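Local coordinates for protein sortase, SrtB family (Streptococcus pneumoniae PCS8235, PDB 4Y4Q) that probably acts as a class B sortase, a cysteine transpeptidase that serves type II pilus formation on the pneumococcal surface, at residues Asp83-Gln88 with Thr107-Leu112; Asp113-Pro118 with Tyr183-Gln188; Ile169-Glu174 with His199-Ala204; Asp216-Leu221 with Ile234-Ile239. All coordinates share one frame; numbering follows the deposited sequence.

How the contacts relate
All four contacts lie within one sortase domain, and contacts 1, 3 and 4 reach the same mixed beta-sheet. Contact 4 is the hairpin near the centre of the folded chain; its Leu221 CD1 packs 3.7 Å from Ile110 CD1 of contact 1. Contact 3 continues the sheet beside the hairpin, with centres about 10 Å apart and the backbone N of Val236 2.8 Å from Glu171 O. Contacts 1 and 3 lie on opposite sides of the chain's centre, their centres about 22 Å apart. Contact 2 is joined to contact 1 through the Gln88 amide and touches the hairpin through Tyr183. Strand 218-225 runs on through the LSTC sequence, whose cysteine is probably catalytic, as in other sortases.

Contact 1: residues Asp83-Gln88 with Thr107-Leu112; sequences DYPLVQ and TGAIFL
Val87 N donates to Ile110 O (2.9 Å), Ile110 N to Pro85 O (3.1 Å) and Leu112 N to Val87 O (2.8 Å), three backbone hydrogen bonds, all close to straight, that join the parallel strands 83-88 and 110-112. The CA-H groups of Leu86 and Phe111 add weaker contacts to Ile110 O and Val87 O, giving each of these carbonyl oxygens a second approach.

Apolar side chains make the rest of the contact on both faces of the sheet. Leu86 and Ile110 lie side by side, CD2 of the leucine 3.6 Å from CG2 of the isoleucine, while Leu112 CD1 reaches the CB of Leu86. On the other face Val87, with CG1 anti to the backbone N (chi1 158°), lies alongside Phe111, that methyl 4.0 Å from CE2. Ahead of the paired strand, Pro85 CD is pressed to 3.4 Å from Thr107 CG2, a tight fit, although Thr107 is poorly ordered.

The Tyr84 ring is used in two ways. Its CE1 edge meets Thr107 O in the ring plane at 3.1 Å, and its CD2 touches Ile110 CD1 at 3.4 Å, the two side chains crossing at about a right angle. Phe138 meets the same ring edge-to-face.

Gln88 lays its extended chain across Leu112, and its NE2 hydrogen-bonds Asp113 O and Asn116 O in the turn that follows strand 110-112. The chemistry therefore divides: main-chain bonds set the parallel register, hydrocarbon packs the largely buried faces, and a single amide ties the end of strand 83-88 to the turn after its partner strand.

Contact 2: residues Asp113-Pro118 with Tyr183-Gln188; sequences DARNNP and YDPGIQ
Asp113 OD1, which packs 3.7 Å from Pro185 CG, accepts two hydrogen bonds from one residue. Arg115 NE reaches it at 2.8 Å on the syn side, and Arg115 N takes the anti lone pair at 3.0 Å, closing an Asx turn within the type I turn Asp113-Asn116. Arg115 NH2 meanwhile donates to Asp113 OD2 at 2.9 Å, so the guanidinium grips the carboxylate side-on with two nitrogens. A bend at chi3 (-55°) folds the arginine back to this position, and the salt bridge holds its plane as a flat surface for Pro185. Pro185 CG sits 3.2 Å above that plane, offset toward the rim, and its CD lies 3.4 Å from Arg115 NH2.

Pro185 CB rests on the other part of the turn, against the Asn116 amide, 3.5 Å from OD1. That amide is itself fixed by Ile126 N and the Asp122 carboxylate, and Asp113 OD2 also takes a bond from Tyr128 OH. A water accepts from Arg115 NH2 and donates weakly to Tyr183 O.

The proline touches both the turn that leaves strand 110-112 and Ile126 of strand 124-129, while its own loop leads from strand 163-176 into helix 190-202.

Contact 3: residues Ile169-Glu174 with His199-Ala204; sequences IFEMLE and HLLSVA
Glu171 reaches from its strand into the end of the helix, its carboxylate lying among Leu200, Leu201 and Ala204. OE2 is 2.7 Å from Leu200 O and 3.3 Å from Ala204 CB, and OE1 lies 3.3 Å from Leu201 CD2, so a polar group is set largely among hydrocarbon. An extended chain carries it there, with CG anti to the backbone N (chi1 172°).

Apolar contacts flank the acid on both sides. Leu201 CD2 also touches the edge of the Phe170 ring, 4.0 Å from CE1, the two side chains at about a right angle. Leu173 CD2 touches two partners, Leu200 CD1 and Val203 CG2, each 3.6 Å away. Its CG stands between the backbone N and the carbonyl carbon (chi1 52°), which brings CD2 against the helix.

Further out, a water accepts from Glu174 N at 3.2 Å and donates to Val203 O at 2.8 Å, bridging strand and loop where the chain has left the helix. Within the last turn of the helix, Ser202 OG hydrogen-bonds His199 O, an oxygen that also accepts from Val203 N. On the strand side, Phe170 packs on Val236 and Ile218, and Leu173 on Ile234, so these two residues that meet the helix are backed by the neighbouring hairpin.

Phe170 and Glu171 both face Val236, forming a classic beta bulge in strand 163-176. The helix beside it, 190-202, lies in the connection between this strand and strand 218-225, a helical insertion characteristic of class B sortases.

Contact 4: residues Asp216-Leu221 with Ile234-Ile239; sequences DRIILL and IVVAKI
This is the beta hairpin of strands 218-225 and 231-240, two antiparallel neighbours zipped by five backbone hydrogen bonds. Ile219 and Ala237 form one hydrogen-bonded pair, with Ile219 N to Ala237 O at 2.8 Å and Ala237 N to Ile219 O at 3.0 Å. Leu221 and Val235 form the next, and Ile239 N donates almost straight (178°) to Arg217 O, at 2.9 Å.

Between these lie the non-hydrogen-bonded pairs. Leu220 and Val236 stand side by side, CD1 of the leucine 4.1 Å from CG1 of the valine. Leu220 packs on Tyr196 and Ile218 on Leu197 of helix 190-202. In the sheet of the sortase domain, strand 124-129 borders this hairpin on one side and strand 163-176 on the other.

On the opposite face Ile219 and Ile239 cross at about a right angle, their CD1 methyls 3.7 Å apart. Ile239 CD1 also lies over one face of the Arg217 guanidinium, offset toward the rim, and Arg217 NH1 bonds Tyr160 OH and Phe120 O.

Lys238, fully extended from chi1 (173°) onward, passes its CE 3.5 Å from Asp216 CG. The salt bridge from its NZ to Asp216 OD2 is long, 3.7 Å; NZ bonds Ser211 O, and OD2 accepts from Ser213 N.

Contact 1: residues Asp83-Gln88 with Thr107-Leu112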
loop_
_atom_site.group_PDB
_atom_site.type_symbol
_atom_site.label_atom_id
_atom_site.label_comp_id
_atom_site.label_asym_id
_atom_site.label_seq_id
_atom_site.Cartn_x
_atom_site.Cartn_y
_atom_site.Cartn_z
ATOM N N ASP A 83 -2.583 -5.616 -9.262
ATOM C CA ASP A 83 -3.896 -6.168 -9.087
ATOM C C ASP A 83 -3.581 -7.264 -8.121
ATOM O O ASP A 83 -2.749 -8.126 -8.402
ATOM C CB ASP A 83 -4.422 -6.745 -10.399
ATOM C CG ASP A 83 -5.874 -7.170 -10.308
ATOM O OD1 ASP A 83 -6.654 -6.482 -9.617
ATOM O OD2 ASP A 83 -6.238 -8.191 -10.929
ATOM N N TYR A 84 -4.229 -7.245 -6.975
ATOM C CA TYR A 84 -3.915 -8.262 -5.984
ATOM C C TYR A 84 -4.989 -8.391 -4.910
ATOM O O TYR A 84 -5.594 -7.392 -4.495
ATOM C CB TYR A 84 -2.591 -7.908 -5.287
ATOM C CG TYR A 84 -1.373 -7.870 -6.191
ATOM C CD1 TYR A 84 -1.004 -8.983 -6.946
ATOM C CD2 TYR A 84 -0.570 -6.733 -6.261
ATOM C CE1 TYR A 84 0.118 -8.956 -7.772
ATOM C CE2 TYR A 84 0.555 -6.698 -7.080
ATOM C CZ TYR A 84 0.891 -7.811 -7.833
ATOM O OH TYR A 84 2.005 -7.778 -8.643
ATOM N N PRO A 85 -5.223 -9.627 -4.445
ATOM C CA PRO A 85 -6.057 -9.826 -3.257
ATOM C C PRO A 85 -5.308 -9.304 -2.053
ATOM O O PRO A 85 -4.074 -9.351 -2.043
ATOM C CB PRO A 85 -6.168 -11.347 -3.156
ATOM C CG PRO A 85 -4.947 -11.872 -3.857
ATOM C CD PRO A 85 -4.690 -10.893 -4.976
ATOM N N LEU A 86 -6.042 -8.810 -1.063
ATOM C CA LEU A 86 -5.453 -8.381 0.195
ATOM C C LEU A 86 -5.715 -9.448 1.246
ATOM O O LEU A 86 -6.821 -9.989 1.334
ATOM C CB LEU A 86 -6.088 -7.070 0.646
ATOM C CG LEU A 86 -5.882 -5.903 -0.301
ATOM C CD1 LEU A 86 -6.615 -4.677 0.202
ATOM C CD2 LEU A 86 -4.397 -5.642 -0.449
ATOM N N VAL A 87 -4.696 -9.745 2.038
ATOM C CA VAL A 87 -4.764 -10.787 3.052
ATOM C C VAL A 87 -4.104 -10.224 4.325
ATOM O O VAL A 87 -3.383 -9.221 4.256
ATOM C CB VAL A 87 -4.082 -12.070 2.502
ATOM C CG1 VAL A 87 -3.624 -12.998 3.591
ATOM C CG2 VAL A 87 -5.028 -12.805 1.542
ATOM N N GLN A 88 -4.397 -10.803 5.486
ATOM C CA GLN A 88 -3.684 -10.457 6.714
ATOM C C GLN A 88 -3.369 -11.717 7.497
ATOM O O GLN A 88 -4.235 -12.570 7.685
ATOM C CB GLN A 88 -4.501 -9.500 7.588
ATOM C CG GLN A 88 -3.764 -9.065 8.867
ATOM C CD GLN A 88 -4.543 -8.047 9.672
ATOM O OE1 GLN A 88 -5.711 -8.260 9.998
ATOM N NE2 GLN A 88 -3.897 -6.927 10.004
ATOM N N THR A 107 -1.196 -15.130 -9.362
ATOM C CA THR A 107 -1.848 -13.922 -8.869
ATOM C C THR A 107 -0.963 -13.121 -7.912
ATOM O O THR A 107 -0.664 -11.951 -8.155
ATOM C CB THR A 107 -3.180 -14.249 -8.164
ATOM O OG1 THR A 107 -4.209 -14.433 -9.143
ATOM C CG2 THR A 107 -3.576 -13.122 -7.224
ATOM N N GLY A 108 -0.556 -13.763 -6.818
ATOM C CA GLY A 108 0.208 -13.108 -5.767
ATOM C C GLY A 108 -0.738 -12.598 -4.693
ATOM O O GLY A 108 -1.950 -12.625 -4.880
ATOM N N ALA A 109 -0.207 -12.139 -3.568
ATOM C CA ALA A 109 -1.062 -11.616 -2.503
ATOM C C ALA A 109 -0.339 -10.544 -1.704
ATOM O O ALA A 109 0.882 -10.586 -1.572
ATOM C CB ALA A 109 -1.540 -12.743 -1.587
ATOM N N ILE A 110 -1.099 -9.593 -1.168
ATOM C CA ILE A 110 -0.534 -8.465 -0.436
ATOM C C ILE A 110 -1.009 -8.490 1.010
ATOM O O ILE A 110 -2.213 -8.567 1.253
ATOM C CB ILE A 110 -0.943 -7.153 -1.104
ATOM C CG1 ILE A 110 -0.069 -6.909 -2.332
ATOM C CG2 ILE A 110 -0.782 -5.992 -0.164
ATOM C CD1 ILE A 110 -0.401 -5.622 -3.019
ATOM N N PHE A 111 -0.073 -8.440 1.961
ATOM C CA PHE A 111 -0.383 -8.628 3.385
ATOM C C PHE A 111 -0.468 -7.320 4.166
ATOM O O PHE A 111 0.457 -6.504 4.127
ATOM C CB PHE A 111 0.702 -9.466 4.047
ATOM C CG PHE A 111 0.732 -10.897 3.601
ATOM C CD1 PHE A 111 1.167 -11.241 2.324
ATOM C CD2 PHE A 111 0.348 -11.909 4.472
ATOM C CE1 PHE A 111 1.206 -12.568 1.920
ATOM C CE2 PHE A 111 0.386 -13.243 4.076
ATOM C CZ PHE A 111 0.814 -13.573 2.799
ATOM N N LEU A 112 -1.562 -7.129 4.893
ATOM C CA LEU A 112 -1.678 -5.991 5.795
ATOM C C LEU A 112 -0.774 -6.275 6.981
ATOM O O LEU A 112 -0.648 -7.429 7.403
ATOM C CB LEU A 112 -3.111 -5.827 6.297
ATOM C CG LEU A 112 -4.129 -5.061 5.454
ATOM C CD1 LEU A 112 -4.261 -5.635 4.035
ATOM C CD2 LEU A 112 -5.483 -5.071 6.157
#

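Contact 2: residues Asp113-Pro118 with Tyr183-Gln188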
loop_
_atom_site.group_PDB
_atom_site.type_symbol
_atom_site.label_atom_id
_atom_site.label_comp_id
_atom_site.label_asym_id
_atom_site.label_seq_id
_atom_site.Cartn_x
_atom_site.Cartn_y
_atom_site.Cartn_z
ATOM N N ASP A 113 -0.130 -5.236 7.504
ATOM C CA ASP A 113 0.642 -5.376 8.735
ATOM C C ASP A 113 -0.288 -5.949 9.797
ATOM O O ASP A 113 -1.434 -5.518 9.917
ATOM C CB ASP A 113 1.165 -4.010 9.180
ATOM C CG ASP A 113 2.254 -4.118 10.232
ATOM O OD1 ASP A 113 1.945 -4.458 11.410
ATOM O OD2 ASP A 113 3.429 -3.862 9.871
ATOM N N ALA A 114 0.199 -6.930 10.549
ATOM C CA ALA A 114 -0.601 -7.598 11.583
ATOM C C ALA A 114 -1.111 -6.666 12.688
ATOM O O ALA A 114 -2.029 -7.023 13.419
ATOM C CB ALA A 114 0.178 -8.764 12.187
ATOM N N ARG A 115 -0.516 -5.483 12.801
ATOM C CA ARG A 115 -0.900 -4.506 13.816
ATOM C C ARG A 115 -2.013 -3.557 13.342
ATOM O O ARG A 115 -2.605 -2.825 14.153
ATOM C CB ARG A 115 0.333 -3.703 14.278
ATOM C CG ARG A 115 1.337 -4.512 15.129
ATOM C CD ARG A 115 2.721 -3.892 15.133
ATOM N NE ARG A 115 3.234 -3.693 13.775
ATOM C CZ ARG A 115 4.400 -3.116 13.491
ATOM N NH1 ARG A 115 5.178 -2.673 14.476
ATOM N NH2 ARG A 115 4.784 -2.980 12.223
ATOM N N ASN A 116 -2.282 -3.556 12.037
ATOM C CA ASN A 116 -3.317 -2.687 11.471
ATOM C C ASN A 116 -4.730 -3.270 11.580
ATOM O O ASN A 116 -4.916 -4.495 11.583
ATOM C CB ASN A 116 -3.048 -2.411 9.998
ATOM C CG ASN A 116 -2.086 -1.259 9.770
ATOM O OD1 ASN A 116 -1.203 -1.347 8.919
ATOM N ND2 ASN A 116 -2.274 -0.158 10.502
ATOM N N ASN A 117 -5.725 -2.389 11.652
ATOM C CA ASN A 117 -7.119 -2.809 11.588
ATOM C C ASN A 117 -7.447 -3.302 10.172
ATOM O O ASN A 117 -7.150 -2.613 9.191
ATOM C CB ASN A 117 -8.036 -1.648 11.983
ATOM C CG ASN A 117 -9.509 -1.963 11.767
ATOM O OD1 ASN A 117 -10.043 -1.772 10.670
ATOM N ND2 ASN A 117 -10.176 -2.433 12.816
ATOM N N PRO A 118 -8.056 -4.492 10.064
ATOM C CA PRO A 118 -8.280 -5.139 8.766
ATOM C C PRO A 118 -9.375 -4.470 7.933
ATOM O O PRO A 118 -9.569 -4.863 6.779
ATOM C CB PRO A 118 -8.709 -6.562 9.154
ATOM C CG PRO A 118 -9.343 -6.398 10.505
ATOM C CD PRO A 118 -8.551 -5.309 11.189
ATOM N N TYR A 183 7.792 2.718 8.936
ATOM C CA TYR A 183 7.076 1.484 9.225
ATOM C C TYR A 183 6.584 1.485 10.669
ATOM O O TYR A 183 7.028 0.673 11.483
ATOM C CB TYR A 183 7.995 0.276 8.983
ATOM C CG TYR A 183 8.377 0.079 7.524
ATOM C CD1 TYR A 183 7.491 -0.508 6.627
ATOM C CD2 TYR A 183 9.623 0.497 7.043
ATOM C CE1 TYR A 183 7.837 -0.682 5.284
ATOM C CE2 TYR A 183 9.974 0.327 5.718
ATOM C CZ TYR A 183 9.071 -0.264 4.843
ATOM O OH TYR A 183 9.410 -0.441 3.520
ATOM N N ASP A 184 5.669 2.404 10.970
ATOM C CA ASP A 184 5.016 2.499 12.286
ATOM C C ASP A 184 3.527 2.599 12.000
ATOM O O ASP A 184 2.987 3.697 11.855
ATOM C CB ASP A 184 5.484 3.763 13.001
ATOM C CG ASP A 184 4.978 3.865 14.431
ATOM O OD1 ASP A 184 4.042 3.133 14.821
ATOM O OD2 ASP A 184 5.536 4.695 15.175
ATOM N N PRO A 185 2.857 1.447 11.890
ATOM C CA PRO A 185 1.471 1.453 11.411
ATOM C C PRO A 185 0.505 1.850 12.523
ATOM O O PRO A 185 0.803 1.654 13.705
ATOM C CB PRO A 185 1.244 -0.013 11.021
ATOM C CG PRO A 185 2.089 -0.785 12.061
ATOM C CD PRO A 185 3.313 0.102 12.300
ATOM N N GLY A 186 -0.638 2.413 12.142
ATOM C CA GLY A 186 -1.715 2.660 13.086
ATOM C C GLY A 186 -1.459 3.780 14.076
ATOM O O GLY A 186 -1.871 3.710 15.231
ATOM N N ILE A 187 -0.799 4.830 13.617
ATOM C CA ILE A 187 -0.541 5.995 14.459
ATOM C C ILE A 187 -1.823 6.776 14.812
ATOM O O ILE A 187 -2.688 6.997 13.963
ATOM C CB ILE A 187 0.485 6.890 13.776
ATOM C CG1 ILE A 187 1.808 6.124 13.699
ATOM C CG2 ILE A 187 0.662 8.186 14.538
ATOM C CD1 ILE A 187 2.841 6.803 12.896
ATOM N N GLN A 188 -1.928 7.186 16.073
ATOM C CA GLN A 188 -3.115 7.867 16.591
ATOM C C GLN A 188 -2.789 9.243 17.137
ATOM O O GLN A 188 -1.681 9.476 17.632
ATOM C CB GLN A 188 -3.746 7.046 17.712
ATOM C CG GLN A 188 -4.287 5.713 17.260
ATOM C CD GLN A 188 -5.475 5.283 18.080
ATOM O OE1 GLN A 188 -6.469 6.006 18.163
ATOM N NE2 GLN A 188 -5.380 4.111 18.702
HETATM O O HOH W 1 7.945 -2.448 12.082
#

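Contact 3: residues Ile169-Glu174 with His199-Ala204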
loop_
_atom_site.group_PDB
_atom_site.type_symbol
_atom_site.label_atom_id
_atom_site.label_comp_id
_atom_site.label_asym_id
_atom_site.label_seq_id
_atom_site.Cartn_x
_atom_site.Cartn_y
_atom_site.Cartn_z
ATOM N N ILE A 169 -2.735 7.981 -5.633
ATOM C CA ILE A 169 -1.334 7.949 -5.221
ATOM C C ILE A 169 -0.778 9.376 -5.070
ATOM O O ILE A 169 -0.992 10.223 -5.946
ATOM C CB ILE A 169 -0.487 7.134 -6.220
ATOM C CG1 ILE A 169 -0.874 5.659 -6.147
ATOM C CG2 ILE A 169 0.994 7.269 -5.923
ATOM C CD1 ILE A 169 -0.220 4.828 -7.213
ATOM N N PHE A 170 -0.071 9.655 -3.971
ATOM C CA PHE A 170 0.580 10.966 -3.846
ATOM C C PHE A 170 2.085 10.930 -3.598
ATOM O O PHE A 170 2.733 11.976 -3.580
ATOM C CB PHE A 170 -0.091 11.837 -2.777
ATOM C CG PHE A 170 -0.012 11.266 -1.397
ATOM C CD1 PHE A 170 1.074 11.536 -0.570
ATOM C CD2 PHE A 170 -1.024 10.452 -0.920
ATOM C CE1 PHE A 170 1.141 11.002 0.718
ATOM C CE2 PHE A 170 -0.958 9.914 0.358
ATOM C CZ PHE A 170 0.126 10.193 1.171
ATOM N N GLU A 171 2.654 9.752 -3.399
ATOM C CA GLU A 171 4.081 9.702 -3.090
ATOM C C GLU A 171 4.746 8.374 -3.439
ATOM O O GLU A 171 4.137 7.303 -3.293
ATOM C CB GLU A 171 4.331 10.038 -1.600
ATOM C CG GLU A 171 5.773 9.805 -1.175
ATOM C CD GLU A 171 6.111 10.305 0.231
ATOM O OE1 GLU A 171 5.267 10.968 0.878
ATOM O OE2 GLU A 171 7.243 10.026 0.686
ATOM N N MET A 172 5.994 8.444 -3.905
ATOM C CA MET A 172 6.851 7.255 -3.937
ATOM C C MET A 172 8.126 7.555 -3.157
ATOM O O MET A 172 8.691 8.659 -3.246
ATOM C CB MET A 172 7.217 6.870 -5.375
ATOM C CG MET A 172 7.636 5.405 -5.556
ATOM S SD MET A 172 9.403 5.059 -5.351
ATOM C CE MET A 172 10.045 6.594 -5.869
ATOM N N LEU A 173 8.602 6.579 -2.398
ATOM C CA LEU A 173 9.864 6.800 -1.721
ATOM C C LEU A 173 10.632 5.514 -1.655
ATOM O O LEU A 173 10.042 4.440 -1.813
ATOM C CB LEU A 173 9.653 7.410 -0.326
ATOM C CG LEU A 173 8.709 6.823 0.729
ATOM C CD1 LEU A 173 9.116 5.448 1.091
ATOM C CD2 LEU A 173 8.804 7.645 1.998
ATOM N N GLU A 174 11.935 5.625 -1.421
ATOM C CA GLU A 174 12.784 4.462 -1.182
ATOM C C GLU A 174 13.393 4.615 0.199
ATOM O O GLU A 174 13.846 5.702 0.564
ATOM C CB GLU A 174 13.881 4.353 -2.259
ATOM C CG GLU A 174 13.326 4.076 -3.671
ATOM C CD GLU A 174 14.394 4.082 -4.769
ATOM O OE1 GLU A 174 15.564 4.433 -4.485
ATOM O OE2 GLU A 174 14.057 3.738 -5.925
ATOM N N HIS A 199 7.026 14.068 7.888
ATOM C CA HIS A 199 8.305 13.398 7.658
ATOM C C HIS A 199 8.227 12.550 6.396
ATOM O O HIS A 199 9.111 12.621 5.535
ATOM C CB HIS A 199 8.730 12.528 8.857
ATOM C CG HIS A 199 9.998 11.768 8.617
ATOM N ND1 HIS A 199 10.010 10.447 8.217
ATOM C CD2 HIS A 199 11.294 12.155 8.676
ATOM C CE1 HIS A 199 11.262 10.049 8.055
ATOM N NE2 HIS A 199 12.058 11.067 8.326
ATOM N N LEU A 200 7.164 11.754 6.297
ATOM C CA LEU A 200 6.922 10.919 5.121
ATOM C C LEU A 200 7.094 11.727 3.829
ATOM O O LEU A 200 7.843 11.339 2.939
ATOM C CB LEU A 200 5.523 10.309 5.196
ATOM C CG LEU A 200 5.160 9.195 4.209
ATOM C CD1 LEU A 200 6.121 8.012 4.329
ATOM C CD2 LEU A 200 3.735 8.741 4.452
ATOM N N LEU A 201 6.444 12.879 3.754
ATOM C CA LEU A 201 6.565 13.731 2.583
ATOM C C LEU A 201 7.990 14.257 2.377
ATOM O O LEU A 201 8.453 14.373 1.244
ATOM C CB LEU A 201 5.559 14.887 2.669
ATOM C CG LEU A 201 4.099 14.430 2.540
ATOM C CD1 LEU A 201 3.108 15.516 2.966
ATOM C CD2 LEU A 201 3.808 13.962 1.104
ATOM N N SER A 202 8.693 14.563 3.465
ATOM C CA SER A 202 10.006 15.197 3.345
ATOM C C SER A 202 11.059 14.279 2.729
ATOM O O SER A 202 12.054 14.757 2.196
ATOM C CB SER A 202 10.498 15.733 4.703
ATOM O OG SER A 202 10.676 14.685 5.639
ATOM N N VAL A 203 10.847 12.967 2.804
ATOM C CA VAL A 203 11.816 12.015 2.257
ATOM C C VAL A 203 11.341 11.400 0.929
ATOM O O VAL A 203 11.888 10.392 0.459
ATOM C CB VAL A 203 12.148 10.902 3.277
ATOM C CG1 VAL A 203 12.787 11.505 4.533
ATOM C CG2 VAL A 203 10.894 10.128 3.649
ATOM N N ALA A 204 10.334 12.023 0.321
ATOM C CA ALA A 204 9.746 11.512 -0.914
ATOM C C ALA A 204 10.752 11.546 -2.061
ATOM O O ALA A 204 11.524 12.497 -2.171
ATOM C CB ALA A 204 8.527 12.328 -1.281
HETATM O O HOH W 2 12.976 8.603 -1.346
#

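Contact 4: residues Asp216-Leu221 with Ile234-Ile239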
loop_
_atom_site.group_PDB
_atom_site.type_symbol
_atom_site.label_atom_id
_atom_site.label_comp_id
_atom_site.label_asym_id
_atom_site.label_seq_id
_atom_site.Cartn_x
_atom_site.Cartn_y
_atom_site.Cartn_z
ATOM N N ASP A 216 -8.003 12.109 6.999
ATOM C CA ASP A 216 -8.025 11.144 5.895
ATOM C C ASP A 216 -7.410 9.805 6.316
ATOM O O ASP A 216 -6.970 9.632 7.455
ATOM C CB ASP A 216 -7.256 11.674 4.678
ATOM C CG ASP A 216 -7.696 13.058 4.254
ATOM O OD1 ASP A 216 -8.918 13.304 4.167
ATOM O OD2 ASP A 216 -6.808 13.903 4.009
ATOM N N ARG A 217 -7.379 8.860 5.381
ATOM C CA ARG A 217 -6.749 7.572 5.622
ATOM C C ARG A 217 -5.804 7.298 4.472
ATOM O O ARG A 217 -6.135 7.570 3.313
ATOM C CB ARG A 217 -7.798 6.467 5.716
ATOM C CG ARG A 217 -8.632 6.507 7.009
ATOM C CD ARG A 217 -9.751 5.499 6.913
ATOM N NE ARG A 217 -10.603 5.775 5.761
ATOM C CZ ARG A 217 -11.157 4.845 4.985
ATOM N NH1 ARG A 217 -10.951 3.550 5.230
ATOM N NH2 ARG A 217 -11.924 5.214 3.962
ATOM N N ILE A 218 -4.624 6.775 4.784
ATOM C CA ILE A 218 -3.657 6.467 3.742
ATOM C C ILE A 218 -3.162 5.027 3.798
ATOM O O ILE A 218 -3.342 4.310 4.800
ATOM C CB ILE A 218 -2.470 7.416 3.790
ATOM C CG1 ILE A 218 -1.621 7.150 5.028
ATOM C CG2 ILE A 218 -2.945 8.886 3.781
ATOM C CD1 ILE A 218 -0.483 8.124 5.101
ATOM N N ILE A 219 -2.542 4.607 2.705
ATOM C CA ILE A 219 -2.016 3.259 2.585
ATOM C C ILE A 219 -0.568 3.326 2.090
ATOM O O ILE A 219 -0.261 4.073 1.152
ATOM C CB ILE A 219 -2.828 2.469 1.575
ATOM C CG1 ILE A 219 -4.243 2.236 2.099
ATOM C CG2 ILE A 219 -2.167 1.151 1.274
ATOM C CD1 ILE A 219 -5.139 1.576 1.071
ATOM N N LEU A 220 0.317 2.559 2.723
ATOM C CA LEU A 220 1.689 2.432 2.247
ATOM C C LEU A 220 1.857 1.051 1.652
ATOM O O LEU A 220 1.714 0.033 2.345
ATOM C CB LEU A 220 2.714 2.628 3.368
ATOM C CG LEU A 220 2.968 4.042 3.906
ATOM C CD1 LEU A 220 1.800 4.516 4.751
ATOM C CD2 LEU A 220 4.234 4.079 4.728
ATOM N N LEU A 221 2.150 1.004 0.361
ATOM C CA LEU A 221 2.369 -0.286 -0.279
ATOM C C LEU A 221 3.868 -0.456 -0.459
ATOM O O LEU A 221 4.515 0.330 -1.160
ATOM C CB LEU A 221 1.637 -0.362 -1.623
ATOM C CG LEU A 221 2.012 -1.518 -2.563
ATOM C CD1 LEU A 221 1.792 -2.864 -1.911
ATOM C CD2 LEU A 221 1.216 -1.424 -3.866
ATOM N N ILE A 234 8.312 2.034 -1.771
ATOM C CA ILE A 234 6.969 2.298 -1.268
ATOM C C ILE A 234 6.207 3.287 -2.146
ATOM O O ILE A 234 6.767 4.318 -2.546
ATOM C CB ILE A 234 7.022 2.852 0.174
ATOM C CG1 ILE A 234 7.669 1.843 1.133
ATOM C CG2 ILE A 234 5.624 3.250 0.672
ATOM C CD1 ILE A 234 7.951 2.421 2.505
ATOM N N VAL A 235 4.951 2.976 -2.481
ATOM C CA VAL A 235 4.049 4.012 -2.995
ATOM C C VAL A 235 2.999 4.295 -1.940
ATOM O O VAL A 235 2.554 3.384 -1.244
ATOM C CB VAL A 235 3.370 3.697 -4.377
ATOM C CG1 VAL A 235 4.393 3.617 -5.469
ATOM C CG2 VAL A 235 2.548 2.439 -4.326
ATOM N N VAL A 236 2.627 5.561 -1.792
ATOM C CA VAL A 236 1.637 5.927 -0.781
ATOM C C VAL A 236 0.402 6.530 -1.439
ATOM O O VAL A 236 0.506 7.390 -2.319
ATOM C CB VAL A 236 2.200 6.926 0.240
ATOM C CG1 VAL A 236 1.325 6.939 1.483
ATOM C CG2 VAL A 236 3.620 6.542 0.627
ATOM N N ALA A 237 -0.763 6.086 -0.997
ATOM C CA ALA A 237 -2.019 6.519 -1.594
ATOM C C ALA A 237 -3.001 6.979 -0.527
ATOM O O ALA A 237 -3.041 6.412 0.584
ATOM C CB ALA A 237 -2.621 5.388 -2.374
ATOM N N LYS A 238 -3.801 7.986 -0.876
ATOM C CA LYS A 238 -4.929 8.396 -0.043
ATOM C C LYS A 238 -6.153 7.583 -0.425
ATOM O O LYS A 238 -6.406 7.346 -1.615
ATOM C CB LYS A 238 -5.237 9.865 -0.275
ATOM C CG LYS A 238 -6.511 10.355 0.411
ATOM C CD LYS A 238 -6.710 11.846 0.145
ATOM C CE LYS A 238 -7.991 12.374 0.796
ATOM N NZ LYS A 238 -8.155 13.852 0.591
ATOM N N ILE A 239 -6.933 7.166 0.566
ATOM C CA ILE A 239 -8.210 6.529 0.263
ATOM C C ILE A 239 -9.278 7.609 0.055
ATOM O O ILE A 239 -9.416 8.526 0.872
ATOM C CB ILE A 239 -8.621 5.555 1.364
ATOM C CG1 ILE A 239 -7.480 4.566 1.626
ATOM C CG2 ILE A 239 -9.899 4.818 0.978
ATOM C CD1 ILE A 239 -7.796 3.526 2.698
HETATM O O HOH W 3 -9.213 9.268 3.285
#